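Local coordinates for 2,3-dihydroxybenzoate-AMP ligase (PDB 1MDB), which belongs to the AMP-binding (ANL) enzyme superfamily, with a large N-terminal and a small C-terminal domain, and here holds adenosine monophosphate and 2,3-dihydroxy-benzoic acid, at residues G47-S52 / N84-F89; P241-V246 / G251-S256; E113-C118 / Q145-T150; Q68-Q73 / L151-V156. All blocks are in the same frame, centred on the assembly; numbering follows the deposited sequence.

Overall arrangement
From the N terminus, residues 47-52 and 68-73 open contacts 1 and 4 in turn. Contact 1 closes at 84-89 and contact 4 only at 151-156, so the two cross. Contact 3 (113-118 with 145-150) is nested inside the long loop of contact 4. It touches that contact through Gln145, whose NE2 meets Leu151 O. Contact 2 (241-246 with 251-256) follows all of these and closes a short turn. Contacts 1 and 2 reach the same large sheet and touch, with Phe89 against Val243. At the second sheet, contact 3 joins helix 111-120 to the end of helix 137-147, and contact 4 the end of helix 53-70 to strand 154-157.

Contact 1. Residues G47-S52 / N84-F89; sequences GNTHWS and NIKEFF
Thr49 OG1 is held by two bonds: it accepts one from Lys86 NZ at 2.8 Å and donates another to the carbonyl oxygen of Cys46. With both partners in place the hydroxyl is fixed in rotation, and the ammonium group is drawn toward the strand. Lys86 reaches this point by bending twice near its end, at chi3 (-60°) and chi4 (-61°), which curls the chain beneath the indole of Trp51, two residues further along the same side of the strand.

The aliphatic part of the lysine covers one face of that ring. Its CD lies 3.5 Å from the centroid of the five-membered ring and only 5° off the normal, a well-centred CH-pi contact. Lys86 CE comes to 3.2 Å from Trp51 NE1 over the same ring, while Lys86 CB approaches CH2 of the six-membered ring at 3.6 Å. The indole therefore rests on methylene groups, and the charge is carried past it to the threonine. Near the far end of the ring, Trp51 CH2 is 4.1 Å from Glu87 N.

Strand 49-52 is an outermost strand of the nine-stranded sheet and pairs antiparallel with strand 42-46, whose Ile44 and Cys46 also touch Lys86. The first turn of helix 86-98 packs over the face of these two strands, and helix 53-70, capped by Ser52, adds Arg59 beside Trp51.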
loop_
_atom_site.group_PDB
_atom_site.type_symbol
_atom_site.label_atom_id
_atom_site.label_comp_id
_atom_site.label_asym_id
_atom_site.label_seq_id
_atom_site.Cartn_x
_atom_site.Cartn_y
_atom_site.Cartn_z
ATOM N N GLY A 47 2.280 19.390 -10.809
ATOM C CA GLY A 47 2.673 20.785 -10.798
ATOM C C GLY A 47 1.930 21.437 -11.950
ATOM O O GLY A 47 0.708 21.299 -12.061
ATOM N N ASN A 48 2.659 22.117 -12.830
ATOM C CA ASN A 48 2.044 22.781 -13.978
ATOM C C ASN A 48 2.038 21.928 -15.244
ATOM O O ASN A 48 1.509 22.349 -16.269
ATOM C CB ASN A 48 2.758 24.107 -14.266
ATOM C CG ASN A 48 2.322 25.221 -13.329
ATOM O OD1 ASN A 48 3.021 26.226 -13.168
ATOM N ND2 ASN A 48 1.152 25.058 -12.719
ATOM N N THR A 49 2.615 20.732 -15.173
ATOM C CA THR A 49 2.667 19.844 -16.331
ATOM C C THR A 49 1.478 18.891 -16.378
ATOM O O THR A 49 0.877 18.583 -15.351
ATOM C CB THR A 49 3.958 19.011 -16.336
ATOM O OG1 THR A 49 3.911 18.034 -15.285
ATOM C CG2 THR A 49 5.160 19.912 -16.121
ATOM N N HIS A 50 1.153 18.427 -17.582
ATOM C CA HIS A 50 0.038 17.513 -17.804
ATOM C C HIS A 50 0.425 16.529 -18.910
ATOM O O HIS A 50 1.245 16.852 -19.771
ATOM C CB HIS A 50 -1.204 18.293 -18.249
ATOM C CG HIS A 50 -1.613 19.384 -17.306
ATOM N ND1 HIS A 50 -2.278 19.139 -16.122
ATOM C CD2 HIS A 50 -1.451 20.727 -17.373
ATOM C CE1 HIS A 50 -2.508 20.283 -15.502
ATOM N NE2 HIS A 50 -2.016 21.262 -16.240
ATOM N N TRP A 51 -0.158 15.333 -18.883
ATOM C CA TRP A 51 0.107 14.309 -19.894
ATOM C C TRP A 51 -1.212 13.689 -20.317
ATOM O O TRP A 51 -1.958 13.171 -19.484
ATOM C CB TRP A 51 1.011 13.190 -19.347
ATOM C CG TRP A 51 2.483 13.437 -19.445
ATOM C CD1 TRP A 51 3.096 14.594 -19.818
ATOM C CD2 TRP A 51 3.532 12.512 -19.116
ATOM N NE1 TRP A 51 4.459 14.455 -19.738
ATOM C CE2 TRP A 51 4.756 13.187 -19.310
ATOM C CE3 TRP A 51 3.555 11.182 -18.672
ATOM C CZ2 TRP A 51 5.998 12.578 -19.075
ATOM C CZ3 TRP A 51 4.787 10.575 -18.436
ATOM C CH2 TRP A 51 5.992 11.276 -18.639
ATOM N N SER A 52 -1.503 13.745 -21.608
ATOM C CA SER A 52 -2.726 13.162 -22.129
ATOM C C SER A 52 -2.514 11.663 -22.228
ATOM O O SER A 52 -1.380 11.193 -22.168
ATOM C CB SER A 52 -3.012 13.710 -23.525
ATOM O OG SER A 52 -1.931 13.409 -24.392
ATOM N N ASN A 84 6.569 10.334 -6.650
ATOM C CA ASN A 84 5.317 10.538 -7.353
ATOM C C ASN A 84 5.546 11.540 -8.493
ATOM O O ASN A 84 5.229 12.723 -8.361
ATOM C CB ASN A 84 4.258 11.068 -6.382
ATOM C CG ASN A 84 3.751 9.998 -5.421
ATOM O OD1 ASN A 84 4.340 8.922 -5.295
ATOM N ND2 ASN A 84 2.653 10.298 -4.733
ATOM N N ILE A 85 6.114 11.065 -9.598
ATOM C CA ILE A 85 6.371 11.914 -10.762
ATOM C C ILE A 85 5.834 11.235 -12.019
ATOM O O ILE A 85 5.552 10.036 -12.012
ATOM C CB ILE A 85 7.884 12.219 -10.921
ATOM C CG1 ILE A 85 8.694 10.923 -10.895
ATOM C CG2 ILE A 85 8.347 13.127 -9.791
ATOM C CD1 ILE A 85 10.204 11.136 -10.972
ATOM N N LYS A 86 5.681 12.013 -13.087
ATOM C CA LYS A 86 5.149 11.518 -14.349
ATOM C C LYS A 86 5.948 10.358 -14.930
ATOM O O LYS A 86 5.382 9.425 -15.481
ATOM C CB LYS A 86 5.098 12.652 -15.380
ATOM C CG LYS A 86 4.193 13.814 -15.003
ATOM C CD LYS A 86 3.912 14.716 -16.207
ATOM C CE LYS A 86 5.189 15.310 -16.790
ATOM N NZ LYS A 86 5.900 16.142 -15.799
ATOM N N GLU A 87 7.267 10.430 -14.810
ATOM C CA GLU A 87 8.143 9.392 -15.338
ATOM C C GLU A 87 7.721 7.986 -14.920
ATOM O O GLU A 87 7.757 7.057 -15.727
ATOM C CB GLU A 87 9.583 9.658 -14.904
ATOM C CG GLU A 87 10.252 10.815 -15.621
ATOM C CD GLU A 87 9.547 12.147 -15.412
ATOM O OE1 GLU A 87 9.129 12.445 -14.272
ATOM O OE2 GLU A 87 9.426 12.909 -16.394
ATOM N N PHE A 88 7.311 7.826 -13.665
ATOM C CA PHE A 88 6.875 6.521 -13.174
ATOM C C PHE A 88 5.988 5.831 -14.199
ATOM O O PHE A 88 6.203 4.671 -14.550
ATOM C CB PHE A 88 6.092 6.690 -11.870
ATOM C CG PHE A 88 5.545 5.406 -11.306
ATOM C CD1 PHE A 88 6.354 4.557 -10.553
ATOM C CD2 PHE A 88 4.204 5.069 -11.487
ATOM C CE1 PHE A 88 5.831 3.386 -9.979
ATOM C CE2 PHE A 88 3.665 3.903 -10.921
ATOM C CZ PHE A 88 4.481 3.061 -10.163
ATOM N N PHE A 89 4.991 6.561 -14.690
ATOM C CA PHE A 89 4.040 6.004 -15.642
ATOM C C PHE A 89 4.581 5.591 -17.004
ATOM O O PHE A 89 4.191 4.547 -17.534
ATOM C CB PHE A 89 2.850 6.959 -15.811
ATOM C CG PHE A 89 2.057 7.145 -14.554
ATOM C CD1 PHE A 89 2.317 8.213 -13.703
ATOM C CD2 PHE A 89 1.079 6.221 -14.196
ATOM C CE1 PHE A 89 1.610 8.362 -12.507
ATOM C CE2 PHE A 89 0.367 6.356 -13.008
ATOM C CZ PHE A 89 0.633 7.429 -12.160
#

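Contact 2. Residues P241-V246 / G251-S256; sequences PGVLGV and GRVVLS
Val243 and Val246, on one side of helix 242-248, close over Val253 of the following strand, and this apolar trio forms the body of the contact. The two methyls of Val253 divide the work: its CG1 meets Val243 CG1 at 3.8 Å, and its CG2 meets Val246 CG1, also at 3.8 Å. A chi1 of 178° sets Val246 CG1 anti to the backbone N and directs it at the start of the strand. There it lies 3.5 Å from Arg252 N and 3.7 Å from the carbonyl carbon of Gly251, where no side chain intervenes.

Apolar side chains also pack on main chain in the other direction, as Val253 CG2 sits 3.7 Å from Val243 O. The polar link is a single backbone bond, Gly251 N to Val246 O, at 2.8 Å. It is moderately bent at the hydrogen (145°) and ties the last turn of the helix to the strand entrance.

Helix and strand segments run roughly antiparallel (150°), their axes 8.1 Å apart, as the helix-to-second-strand half of a beta-alpha-beta crossover that begins at strand 225-228. Strand 252-255 lies inside the nine-stranded sheet between strands 42-46 and 225-228. Helix 242-248 covers one face, and helix 261-271 meets Val254 on the other.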
loop_
_atom_site.group_PDB
_atom_site.type_symbol
_atom_site.label_atom_id
_atom_site.label_comp_id
_atom_site.label_asym_id
_atom_site.label_seq_id
_atom_site.Cartn_x
_atom_site.Cartn_y
_atom_site.Cartn_z
ATOM N N PRO A 241 -8.339 2.135 -5.376
ATOM C CA PRO A 241 -8.185 1.842 -6.807
ATOM C C PRO A 241 -6.833 2.341 -7.330
ATOM O O PRO A 241 -6.324 1.854 -8.341
ATOM C CB PRO A 241 -9.369 2.582 -7.432
ATOM C CG PRO A 241 -9.518 3.775 -6.533
ATOM C CD PRO A 241 -9.384 3.157 -5.168
ATOM N N GLY A 242 -6.270 3.324 -6.637
ATOM C CA GLY A 242 -4.969 3.853 -7.006
ATOM C C GLY A 242 -4.847 4.626 -8.311
ATOM O O GLY A 242 -5.840 4.929 -8.981
ATOM N N VAL A 243 -3.609 4.953 -8.667
ATOM C CA VAL A 243 -3.336 5.696 -9.892
ATOM C C VAL A 243 -3.669 4.837 -11.117
ATOM O O VAL A 243 -4.177 5.341 -12.127
ATOM C CB VAL A 243 -1.853 6.162 -9.940
ATOM C CG1 VAL A 243 -1.589 7.165 -8.812
ATOM C CG2 VAL A 243 -0.909 4.968 -9.784
ATOM N N LEU A 244 -3.402 3.538 -11.023
ATOM C CA LEU A 244 -3.686 2.633 -12.128
ATOM C C LEU A 244 -5.185 2.388 -12.277
ATOM O O LEU A 244 -5.682 2.202 -13.389
ATOM C CB LEU A 244 -2.943 1.301 -11.939
ATOM C CG LEU A 244 -1.409 1.432 -11.900
ATOM C CD1 LEU A 244 -0.798 0.045 -11.969
ATOM C CD2 LEU A 244 -0.901 2.293 -13.084
ATOM N N GLY A 245 -5.908 2.367 -11.161
ATOM C CA GLY A 245 -7.346 2.173 -11.249
ATOM C C GLY A 245 -7.960 3.385 -11.937
ATOM O O GLY A 245 -8.863 3.257 -12.764
ATOM N N VAL A 246 -7.448 4.565 -11.601
ATOM C CA VAL A 246 -7.930 5.818 -12.177
ATOM C C VAL A 246 -7.681 5.887 -13.690
ATOM O O VAL A 246 -8.487 6.454 -14.427
ATOM C CB VAL A 246 -7.275 7.042 -11.463
ATOM C CG1 VAL A 246 -7.741 8.356 -12.094
ATOM C CG2 VAL A 246 -7.647 7.028 -9.984
ATOM N N GLY A 251 -10.027 8.385 -15.737
ATOM C CA GLY A 251 -10.013 9.584 -14.917
ATOM C C GLY A 251 -8.699 10.329 -15.013
ATOM O O GLY A 251 -7.933 10.136 -15.959
ATOM N N ARG A 252 -8.422 11.176 -14.027
ATOM C CA ARG A 252 -7.198 11.964 -14.025
ATOM C C ARG A 252 -6.489 11.891 -12.684
ATOM O O ARG A 252 -7.112 12.034 -11.642
ATOM C CB ARG A 252 -7.514 13.425 -14.367
ATOM C CG ARG A 252 -6.343 14.378 -14.220
ATOM C CD ARG A 252 -6.652 15.725 -14.880
ATOM N NE ARG A 252 -7.657 16.507 -14.160
ATOM C CZ ARG A 252 -7.356 17.464 -13.288
ATOM N NH1 ARG A 252 -6.090 17.748 -13.041
ATOM N NH2 ARG A 252 -8.313 18.137 -12.663
ATOM N N VAL A 253 -5.176 11.687 -12.729
ATOM C CA VAL A 253 -4.360 11.576 -11.533
ATOM C C VAL A 253 -3.568 12.855 -11.265
ATOM O O VAL A 253 -2.949 13.415 -12.177
ATOM C CB VAL A 253 -3.333 10.404 -11.673
ATOM C CG1 VAL A 253 -2.346 10.435 -10.526
ATOM C CG2 VAL A 253 -4.055 9.063 -11.726
ATOM N N VAL A 254 -3.574 13.309 -10.018
ATOM C CA VAL A 254 -2.808 14.490 -9.641
ATOM C C VAL A 254 -1.707 14.012 -8.714
ATOM O O VAL A 254 -1.976 13.315 -7.734
ATOM C CB VAL A 254 -3.651 15.519 -8.872
ATOM C CG1 VAL A 254 -2.798 16.717 -8.538
ATOM C CG2 VAL A 254 -4.874 15.911 -9.680
ATOM N N LEU A 255 -0.471 14.404 -8.994
ATOM C CA LEU A 255 0.646 13.965 -8.171
ATOM C C LEU A 255 1.077 14.973 -7.117
ATOM O O LEU A 255 1.475 16.091 -7.435
ATOM C CB LEU A 255 1.835 13.614 -9.069
ATOM C CG LEU A 255 1.491 12.618 -10.184
ATOM C CD1 LEU A 255 2.666 12.473 -11.140
ATOM C CD2 LEU A 255 1.124 11.280 -9.569
ATOM N N SER A 256 1.006 14.568 -5.854
ATOM C CA SER A 256 1.408 15.440 -4.768
ATOM C C SER A 256 2.881 15.208 -4.451
ATOM O O SER A 256 3.353 14.065 -4.426
ATOM C CB SER A 256 0.564 15.173 -3.517
ATOM O OG SER A 256 0.920 16.066 -2.471
#

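Contact 3. Residues E113-C118 / Q145-T150; sequences EITYFC and QSKLPT
Thr115 receives both Lys147 and Leu148 where two helices of successive beta-alpha-beta crossovers meet: helix 111-120, between strands 101-104 and 125-132, and helix 137-147, between strands 125-132 and 154-157. The extended aliphatic chain of Lys147 passes across the threonine side chain at about a right angle. Its CD is 3.4 Å from Thr115 OG1, and its CB is 3.9 Å from Thr115 CG2. That methyl group also faces Leu148 CG at 4.0 Å.

Leu148 packs one turn further along helix 111-120, where its CD1 touches both the carbonyl oxygen of Thr115 and the side chain of Cys118. The contact is therefore a small, largely apolar patch made by the leucine, the lysine methylenes, the threonine methyl and Cys118 CB, with the threonine hydroxyl oxygen also resting on a lysine methylene. No hydrogen bond spans the two segments.

The polar ends find partners nearby. With chi1 at -62°, Thr115 OG1 bonds to the carbonyl oxygen of Ser111, one turn earlier in its own helix, and Lys147 NZ makes a weak bond to Ser111 OG. Val144, in the helix that ends at Lys147, adds to the packing on Thr115. Packing is tight at the tip of the leucine, with Leu148 CD1 only 3.5 Å from Cys118 CB.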
loop_
_atom_site.group_PDB
_atom_site.type_symbol
_atom_site.label_atom_id
_atom_site.label_comp_id
_atom_site.label_asym_id
_atom_site.label_seq_id
_atom_site.Cartn_x
_atom_site.Cartn_y
_atom_site.Cartn_z
ATOM N N GLU A 113 18.217 -2.453 1.405
ATOM C CA GLU A 113 17.044 -3.035 0.758
ATOM C C GLU A 113 17.199 -3.069 -0.767
ATOM O O GLU A 113 16.883 -4.074 -1.396
ATOM C CB GLU A 113 15.777 -2.260 1.121
ATOM C CG GLU A 113 15.451 -2.282 2.600
ATOM C CD GLU A 113 15.583 -0.920 3.230
ATOM O OE1 GLU A 113 16.571 -0.210 2.933
ATOM O OE2 GLU A 113 14.697 -0.565 4.028
ATOM N N ILE A 114 17.693 -1.982 -1.361
ATOM C CA ILE A 114 17.858 -1.946 -2.817
ATOM C C ILE A 114 18.842 -3.017 -3.300
ATOM O O ILE A 114 18.561 -3.745 -4.258
ATOM C CB ILE A 114 18.324 -0.556 -3.312
ATOM C CG1 ILE A 114 17.270 0.500 -2.962
ATOM C CG2 ILE A 114 18.534 -0.580 -4.824
ATOM C CD1 ILE A 114 15.853 0.179 -3.471
ATOM N N THR A 115 19.992 -3.117 -2.639
ATOM C CA THR A 115 20.983 -4.128 -3.011
ATOM C C THR A 115 20.330 -5.517 -2.979
ATOM O O THR A 115 20.575 -6.355 -3.842
ATOM C CB THR A 115 22.199 -4.091 -2.050
ATOM O OG1 THR A 115 22.833 -2.815 -2.156
ATOM C CG2 THR A 115 23.216 -5.171 -2.407
ATOM N N TYR A 116 19.488 -5.746 -1.981
ATOM C CA TYR A 116 18.789 -7.015 -1.849
ATOM C C TYR A 116 17.857 -7.234 -3.042
ATOM O O TYR A 116 17.913 -8.272 -3.707
ATOM C CB TYR A 116 17.991 -7.023 -0.550
ATOM C CG TYR A 116 17.052 -8.199 -0.422
ATOM C CD1 TYR A 116 17.543 -9.500 -0.356
ATOM C CD2 TYR A 116 15.675 -8.009 -0.377
ATOM C CE1 TYR A 116 16.683 -10.583 -0.250
ATOM C CE2 TYR A 116 14.805 -9.083 -0.270
ATOM C CZ TYR A 116 15.315 -10.366 -0.209
ATOM O OH TYR A 116 14.462 -11.441 -0.120
ATOM N N PHE A 117 17.003 -6.248 -3.318
ATOM C CA PHE A 117 16.074 -6.343 -4.444
ATOM C C PHE A 117 16.806 -6.612 -5.766
ATOM O O PHE A 117 16.338 -7.399 -6.592
ATOM C CB PHE A 117 15.270 -5.039 -4.589
ATOM C CG PHE A 117 14.456 -4.669 -3.369
ATOM C CD1 PHE A 117 14.030 -3.356 -3.182
ATOM C CD2 PHE A 117 14.104 -5.622 -2.420
ATOM C CE1 PHE A 117 13.266 -2.997 -2.064
ATOM C CE2 PHE A 117 13.343 -5.273 -1.302
ATOM C CZ PHE A 117 12.924 -3.959 -1.125
ATOM N N CYS A 118 17.944 -5.950 -5.971
ATOM C CA CYS A 118 18.701 -6.107 -7.212
ATOM C C CYS A 118 19.360 -7.477 -7.323
ATOM O O CYS A 118 19.403 -8.068 -8.408
ATOM C CB CYS A 118 19.762 -5.002 -7.342
ATOM S SG CYS A 118 19.106 -3.336 -7.677
ATOM N N GLN A 145 25.980 -0.082 -6.697
ATOM C CA GLN A 145 26.962 -0.629 -7.638
ATOM C C GLN A 145 28.217 -1.167 -6.955
ATOM O O GLN A 145 28.753 -2.203 -7.361
ATOM C CB GLN A 145 27.398 0.408 -8.683
ATOM C CG GLN A 145 26.397 0.695 -9.782
ATOM C CD GLN A 145 27.059 1.288 -11.027
ATOM O OE1 GLN A 145 28.035 2.029 -10.929
ATOM N NE2 GLN A 145 26.517 0.968 -12.202
ATOM N N SER A 146 28.697 -0.468 -5.926
ATOM C CA SER A 146 29.896 -0.931 -5.233
ATOM C C SER A 146 29.629 -2.283 -4.566
ATOM O O SER A 146 30.558 -3.024 -4.235
ATOM C CB SER A 146 30.379 0.111 -4.206
ATOM O OG SER A 146 29.452 0.308 -3.158
ATOM N N LYS A 147 28.356 -2.609 -4.370
ATOM C CA LYS A 147 28.009 -3.896 -3.789
ATOM C C LYS A 147 27.677 -4.865 -4.922
ATOM O O LYS A 147 27.853 -6.072 -4.784
ATOM C CB LYS A 147 26.813 -3.773 -2.842
ATOM C CG LYS A 147 27.154 -3.230 -1.465
ATOM C CD LYS A 147 25.891 -3.000 -0.649
ATOM C CE LYS A 147 26.195 -2.330 0.686
ATOM N NZ LYS A 147 24.938 -1.955 1.400
ATOM N N LEU A 148 27.203 -4.329 -6.045
ATOM C CA LEU A 148 26.848 -5.162 -7.194
ATOM C C LEU A 148 27.426 -4.586 -8.487
ATOM O O LEU A 148 26.719 -3.944 -9.260
ATOM C CB LEU A 148 25.322 -5.274 -7.320
ATOM C CG LEU A 148 24.538 -5.784 -6.105
ATOM C CD1 LEU A 148 23.050 -5.767 -6.419
ATOM C CD2 LEU A 148 24.988 -7.187 -5.743
ATOM N N PRO A 149 28.722 -4.824 -8.741
ATOM C CA PRO A 149 29.436 -4.346 -9.930
ATOM C C PRO A 149 28.777 -4.769 -11.236
ATOM O O PRO A 149 28.973 -4.139 -12.276
ATOM C CB PRO A 149 30.822 -4.966 -9.774
ATOM C CG PRO A 149 30.976 -5.067 -8.290
ATOM C CD PRO A 149 29.628 -5.601 -7.880
ATOM N N THR A 150 27.997 -5.840 -11.177
ATOM C CA THR A 150 27.312 -6.341 -12.361
ATOM C C THR A 150 26.110 -5.484 -12.791
ATOM O O THR A 150 25.657 -5.578 -13.933
ATOM C CB THR A 150 26.851 -7.785 -12.141
ATOM O OG1 THR A 150 26.037 -7.852 -10.966
ATOM C CG2 THR A 150 28.052 -8.694 -11.957
#

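Contact 4. Residues Q68-Q73 / L151-V156; sequences QKLGIQ and LKNIIV
Leu70, in the last turn of helix 53-70, reaches toward Ile155 so that their ends meet, Leu70 CD2 lying 3.8 Å from Ile155 CD1. The leucine gets there with its CG anti to the backbone N (chi1 -169°), a chi2 of 55° then setting CD2 toward Ile155. Ile155 answers with a stretched ethyl arm: with chi2 at 163°, CD1 points straight out from the strand instead of folding back.

Asn153 runs alongside Leu70 in the opposite direction. Its amide oxygen OD1 is 4.0 Å from Leu70 CG and equally 4.0 Å from Leu70 CD1, a loose contact between an oxygen and a branched alkyl group. The other end of the amide, ND2, donates to the carbonyl oxygen of Ala124, which probably fixes the rotation of the amide, with OD1 on the side of Leu70. Just after Leu70 the helix ends in a Schellman motif, where Gly71 takes a positive phi and its N bonds to Gln68 O at 2.8 Å.

Strand 154-157 is paired with strands 125-132 and 164-165 of the second sheet. The end of helix 53-70 covers the face carrying Ile155, and helix 137-147 packs on Ile154, which points the other way.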
loop_
_atom_site.group_PDB
_atom_site.type_symbol
_atom_site.label_atom_id
_atom_site.label_comp_id
_atom_site.label_asym_id
_atom_site.label_seq_id
_atom_site.Cartn_x
_atom_site.Cartn_y
_atom_site.Cartn_z
ATOM N N GLN A 68 14.740 -1.551 -24.860
ATOM C CA GLN A 68 15.151 -2.711 -25.647
ATOM C C GLN A 68 16.523 -2.481 -26.265
ATOM O O GLN A 68 17.398 -3.341 -26.198
ATOM C CB GLN A 68 14.146 -2.992 -26.761
ATOM C CG GLN A 68 14.451 -4.257 -27.538
ATOM C CD GLN A 68 13.478 -4.489 -28.670
ATOM O OE1 GLN A 68 13.446 -3.730 -29.648
ATOM N NE2 GLN A 68 12.669 -5.539 -28.547
ATOM N N LYS A 69 16.699 -1.312 -26.870
ATOM C CA LYS A 69 17.968 -0.964 -27.489
ATOM C C LYS A 69 19.056 -1.012 -26.428
ATOM O O LYS A 69 20.192 -1.386 -26.706
ATOM C CB LYS A 69 17.891 0.435 -28.099
ATOM C CG LYS A 69 19.026 0.753 -29.055
ATOM C CD LYS A 69 18.720 2.013 -29.845
ATOM C CE LYS A 69 19.693 2.188 -30.993
ATOM N NZ LYS A 69 19.344 3.352 -31.858
ATOM N N LEU A 70 18.699 -0.642 -25.204
ATOM C CA LEU A 70 19.655 -0.658 -24.104
ATOM C C LEU A 70 20.094 -2.096 -23.825
ATOM O O LEU A 70 21.188 -2.334 -23.311
ATOM C CB LEU A 70 19.019 -0.054 -22.850
ATOM C CG LEU A 70 19.927 0.247 -21.660
ATOM C CD1 LEU A 70 21.074 1.154 -22.100
ATOM C CD2 LEU A 70 19.104 0.921 -20.567
ATOM N N GLY A 71 19.237 -3.053 -24.165
ATOM C CA GLY A 71 19.575 -4.448 -23.941
ATOM C C GLY A 71 18.686 -5.127 -22.918
ATOM O O GLY A 71 18.941 -6.265 -22.530
ATOM N N ILE A 72 17.650 -4.429 -22.462
ATOM C CA ILE A 72 16.730 -5.010 -21.489
ATOM C C ILE A 72 15.808 -5.941 -22.255
ATOM O O ILE A 72 15.238 -5.548 -23.264
ATOM C CB ILE A 72 15.895 -3.926 -20.779
ATOM C CG1 ILE A 72 16.801 -3.104 -19.856
ATOM C CG2 ILE A 72 14.765 -4.577 -19.978
ATOM C CD1 ILE A 72 16.098 -1.983 -19.157
ATOM N N GLN A 73 15.664 -7.170 -21.778
ATOM C CA GLN A 73 14.827 -8.140 -22.475
ATOM C C GLN A 73 13.586 -8.592 -21.713
ATOM O O GLN A 73 13.424 -8.315 -20.523
ATOM C CB GLN A 73 15.658 -9.373 -22.818
ATOM C CG GLN A 73 16.986 -9.078 -23.490
ATOM C CD GLN A 73 17.808 -10.339 -23.663
ATOM O OE1 GLN A 73 17.326 -11.328 -24.218
ATOM N NE2 GLN A 73 19.046 -10.317 -23.188
ATOM N N LEU A 151 25.589 -4.661 -11.882
ATOM C CA LEU A 151 24.455 -3.792 -12.202
ATOM C C LEU A 151 25.002 -2.625 -13.012
ATOM O O LEU A 151 25.532 -1.672 -12.441
ATOM C CB LEU A 151 23.803 -3.273 -10.915
ATOM C CG LEU A 151 22.648 -2.267 -11.066
ATOM C CD1 LEU A 151 21.505 -2.921 -11.816
ATOM C CD2 LEU A 151 22.181 -1.785 -9.688
ATOM N N LYS A 152 24.876 -2.682 -14.336
ATOM C CA LYS A 152 25.422 -1.614 -15.173
ATOM C C LYS A 152 24.450 -0.665 -15.860
ATOM O O LYS A 152 24.876 0.259 -16.564
ATOM C CB LYS A 152 26.370 -2.206 -16.216
ATOM C CG LYS A 152 27.691 -2.676 -15.618
ATOM C CD LYS A 152 28.624 -3.237 -16.676
ATOM C CE LYS A 152 28.017 -4.456 -17.349
ATOM N NZ LYS A 152 28.990 -5.127 -18.255
ATOM N N ASN A 153 23.153 -0.880 -15.670
ATOM C CA ASN A 153 22.173 0.011 -16.271
ATOM C C ASN A 153 21.457 0.791 -15.176
ATOM O O ASN A 153 20.432 0.360 -14.652
ATOM C CB ASN A 153 21.178 -0.779 -17.122
ATOM C CG ASN A 153 21.842 -1.430 -18.327
ATOM O OD1 ASN A 153 22.688 -0.817 -18.979
ATOM N ND2 ASN A 153 21.456 -2.671 -18.634
ATOM N N ILE A 154 22.035 1.932 -14.815
ATOM C CA ILE A 154 21.480 2.809 -13.791
ATOM C C ILE A 154 20.842 3.943 -14.556
ATOM O O ILE A 154 21.538 4.742 -15.176
ATOM C CB ILE A 154 22.578 3.396 -12.877
ATOM C CG1 ILE A 154 23.333 2.271 -12.171
ATOM C CG2 ILE A 154 21.952 4.370 -11.873
ATOM C CD1 ILE A 154 22.479 1.412 -11.304
ATOM N N ILE A 155 19.518 4.003 -14.527
ATOM C CA ILE A 155 18.785 5.031 -15.257
ATOM C C ILE A 155 18.238 6.093 -14.309
ATOM O O ILE A 155 17.601 5.776 -13.294
ATOM C CB ILE A 155 17.645 4.390 -16.059
ATOM C CG1 ILE A 155 18.231 3.325 -16.995
ATOM C CG2 ILE A 155 16.877 5.460 -16.819
ATOM C CD1 ILE A 155 17.210 2.333 -17.563
ATOM N N VAL A 156 18.485 7.352 -14.647
ATOM C CA VAL A 156 18.067 8.464 -13.810
ATOM C C VAL A 156 17.117 9.427 -14.487
ATOM O O VAL A 156 17.413 9.954 -15.566
ATOM C CB VAL A 156 19.282 9.283 -13.340
ATOM C CG1 VAL A 156 18.834 10.392 -12.405
ATOM C CG2 VAL A 156 20.298 8.370 -12.671
#